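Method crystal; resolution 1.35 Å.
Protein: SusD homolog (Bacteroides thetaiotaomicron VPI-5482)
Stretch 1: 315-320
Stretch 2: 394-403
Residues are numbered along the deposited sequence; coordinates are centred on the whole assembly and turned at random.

Stretch 1 (315-320) EDDARK
Stretch 2 394-403: RVRNRAHASE

The start of one helix docks against the end of another, held by a single direct backbone hydrogen bond, an arginine laid over an alanine methyl, and three bridging waters. In stretch 2 the helix runs through Arg398; His400 then takes positive phi (56/42) in a Schellman motif, with His400 N bonded to Asn397 O (3.0 Å) and Ala401 N to Arg396 O (3.0 Å), before Ala401 (-103/162) and Ser402 (-65/142) extend. Stretch 1 is extended at Glu315 (-125/140) and Asp316 (-65/140), and turns helical after the N-cap Asp317 (-174/108). The register sets Asp317 CA 4.5 Å from Ala401 CA and Ala318 CA 5.3 Å from Ala399 CA, so the chains run antiparallel here. Ala318 N (residue phi/psi -62/-20), just after the N-cap, donates to Ala399 O at 2.7 Å and 158°. Beside it, Ala401 CA approaches Asp316 O at 3.4 Å, a CA-H...O contact, and Ala318 CB meets the edge of the His400 ring at CD2 (4.0 Å; chi1 m).

Asp317 (chi1 t) points its CA-to-CB bond away from stretch 2, yet its end comes nearer, with Asp317 OD1 3.8 Å from Ala399 CB. Asp317 OD1 caps Arg319 N (3.0 Å) and accepts from Arg319 NE (2.9 Å), while Asp317 OD2 forms a salt bridge with Arg319 NH2 (2.8 Å). Thus anchored, Arg319 (m, t, m, chi4 -158°) places one guanidinium face over Ala399 CB, 3.5 Å from Arg319 NE. Arg319 NH2 lies 4.4 Å from Arg396 NH1, a close approach of like charges; both atoms are hydrogen-bonded elsewhere in the structure. Arg396 (m, m, m) folds back within stretch 2, Arg396 NE donating to Ser402 O (2.8 Å).

Water completes the junction. One links Glu315 OE1 (2.5 Å) to Arg396 NH2 (2.8 Å), another Glu315 OE1 (2.6 Å) to Ser402 OG (2.9 Å), and a third donates to Asp316 O (2.7 Å) and accepts from Ser402 N (2.8 Å), spanning backbones too far apart to bond directly.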

# COMPACT_ATOMS: atom_id res chain seq x y z
N GLU A 315 4.43 3.74 28.27
CA GLU A 315 3.07 3.29 28.00
C GLU A 315 3.05 1.88 27.43
O GLU A 315 3.89 1.53 26.59
CB GLU A 315 2.42 4.31 27.06
CG GLU A 315 2.28 5.72 27.69
CD GLU A 315 1.68 6.76 26.76
OE1 GLU A 315 0.55 6.53 26.30
OE2 GLU A 315 2.31 7.82 26.53
N ASP A 316 2.10 1.07 27.85
CA ASP A 316 1.99 -0.32 27.40
C ASP A 316 1.69 -0.40 25.92
O ASP A 316 0.87 0.38 25.44
CB ASP A 316 0.86 -1.04 28.13
CG ASP A 316 1.17 -1.37 29.57
OD1 ASP A 316 2.35 -1.27 30.00
OD2 ASP A 316 0.20 -1.71 30.27
N ASP A 317 2.31 -1.35 25.22
CA ASP A 317 2.00 -1.59 23.80
C ASP A 317 2.77 -2.83 23.40
O ASP A 317 4.00 -2.79 23.28
CB ASP A 317 2.45 -0.41 22.96
CG ASP A 317 1.99 -0.50 21.51
OD1 ASP A 317 1.80 -1.64 21.01
OD2 ASP A 317 1.82 0.56 20.88
N ALA A 318 2.05 -3.93 23.19
CA ALA A 318 2.68 -5.20 22.89
C ALA A 318 3.48 -5.18 21.57
O ALA A 318 4.34 -6.05 21.36
CB ALA A 318 1.67 -6.28 22.89
N ARG A 319 3.19 -4.23 20.68
CA ARG A 319 3.97 -4.13 19.47
C ARG A 319 5.42 -3.85 19.77
O ARG A 319 6.32 -4.22 19.01
CB ARG A 319 3.38 -3.07 18.53
CG ARG A 319 2.00 -3.46 17.98
CD ARG A 319 1.23 -2.32 17.32
NE ARG A 319 0.82 -1.33 18.32
CZ ARG A 319 -0.17 -0.45 18.19
NH1 ARG A 319 -0.94 -0.44 17.11
NH2 ARG A 319 -0.41 0.43 19.14
N LYS A 320 5.68 -3.18 20.90
CA LYS A 320 7.08 -2.90 21.25
C LYS A 320 7.90 -4.18 21.37
O LYS A 320 8.96 -4.29 20.76
CB LYS A 320 7.16 -2.10 22.56
CG LYS A 320 6.66 -0.70 22.45
CD LYS A 320 7.01 0.15 23.69
CE LYS A 320 6.32 -0.32 24.95
NZ LYS A 320 6.58 0.59 26.13
N ARG A 394 -10.45 -0.68 19.10
CA ARG A 394 -10.32 -2.07 18.68
C ARG A 394 -8.88 -2.41 18.33
O ARG A 394 -8.38 -3.48 18.66
CB ARG A 394 -11.25 -2.37 17.53
CG ARG A 394 -12.72 -2.43 18.00
CD ARG A 394 -13.68 -2.53 16.89
NE ARG A 394 -13.53 -3.76 16.14
CZ ARG A 394 -14.14 -3.96 14.98
NH1 ARG A 394 -14.92 -3.02 14.50
NH2 ARG A 394 -13.97 -5.09 14.32
N VAL A 395 -8.20 -1.46 17.70
CA VAL A 395 -6.80 -1.63 17.36
C VAL A 395 -5.90 -1.48 18.59
O VAL A 395 -4.99 -2.29 18.79
CB VAL A 395 -6.40 -0.66 16.24
CG1 VAL A 395 -4.91 -0.78 15.92
CG2 VAL A 395 -7.28 -0.94 14.98
N ARG A 396 -6.21 -0.49 19.42
CA ARG A 396 -5.44 -0.31 20.66
C ARG A 396 -5.55 -1.55 21.54
O ARG A 396 -4.56 -2.03 22.08
CB ARG A 396 -5.97 0.88 21.46
CG ARG A 396 -5.91 2.23 20.80
CD ARG A 396 -4.53 2.79 20.75
NE ARG A 396 -4.05 3.15 22.10
CZ ARG A 396 -2.86 3.67 22.34
NH1 ARG A 396 -1.98 3.86 21.38
NH2 ARG A 396 -2.51 3.97 23.59
N ASN A 397 -6.76 -2.07 21.70
CA ASN A 397 -6.97 -3.23 22.56
C ASN A 397 -6.24 -4.46 22.02
O ASN A 397 -5.67 -5.23 22.78
CB ASN A 397 -8.45 -3.53 22.78
CG ASN A 397 -9.13 -2.58 23.77
OD1 ASN A 397 -10.31 -2.23 23.59
ND2 ASN A 397 -8.44 -2.21 24.83
N ARG A 398 -6.22 -4.65 20.70
CA ARG A 398 -5.51 -5.79 20.15
C ARG A 398 -4.02 -5.70 20.47
O ARG A 398 -3.38 -6.73 20.71
CB ARG A 398 -5.77 -5.90 18.63
CG ARG A 398 -5.23 -7.16 18.04
CD ARG A 398 -3.86 -7.04 17.45
NE ARG A 398 -3.84 -6.17 16.28
CZ ARG A 398 -4.22 -6.53 15.06
NH1 ARG A 398 -4.66 -7.74 14.80
NH2 ARG A 398 -4.16 -5.64 14.09
N ALA A 399 -3.48 -4.49 20.48
CA ALA A 399 -2.06 -4.27 20.82
C ALA A 399 -1.79 -4.22 22.33
O ALA A 399 -0.65 -3.98 22.73
CB ALA A 399 -1.61 -2.98 20.17
N HIS A 400 -2.82 -4.38 23.16
CA HIS A 400 -2.67 -4.24 24.60
C HIS A 400 -2.09 -2.86 24.93
O HIS A 400 -1.24 -2.72 25.82
CB HIS A 400 -1.86 -5.41 25.19
CG HIS A 400 -2.38 -6.75 24.80
ND1 HIS A 400 -3.70 -7.12 25.00
CD2 HIS A 400 -1.78 -7.80 24.20
CE1 HIS A 400 -3.87 -8.35 24.55
NE2 HIS A 400 -2.72 -8.78 24.06
N ALA A 401 -2.56 -1.83 24.24
CA ALA A 401 -2.29 -0.46 24.56
C ALA A 401 -3.49 0.17 25.24
O ALA A 401 -4.62 -0.34 25.16
CB ALA A 401 -1.91 0.31 23.28
N SER A 402 -3.27 1.30 25.90
CA SER A 402 -4.35 1.92 26.66
C SER A 402 -5.49 2.41 25.77
O SER A 402 -5.26 2.86 24.65
CB SER A 402 -3.81 3.09 27.47
OG SER A 402 -3.38 4.15 26.62
N GLU A 403 -6.74 2.27 26.22
CA GLU A 403 -7.86 2.80 25.46
C GLU A 403 -7.79 4.33 25.43
O GLU A 403 -7.41 4.98 26.41
CB GLU A 403 -9.20 2.35 26.05
CG GLU A 403 -9.55 0.89 25.78
CD GLU A 403 -11.01 0.60 26.05
OE1 GLU A 403 -11.58 1.24 26.96
OE2 GLU A 403 -11.59 -0.25 25.35
O HOH W 1 -0.08 4.66 24.72
O HOH W 2 -1.16 5.37 27.93
O HOH W 3 -0.72 2.38 26.27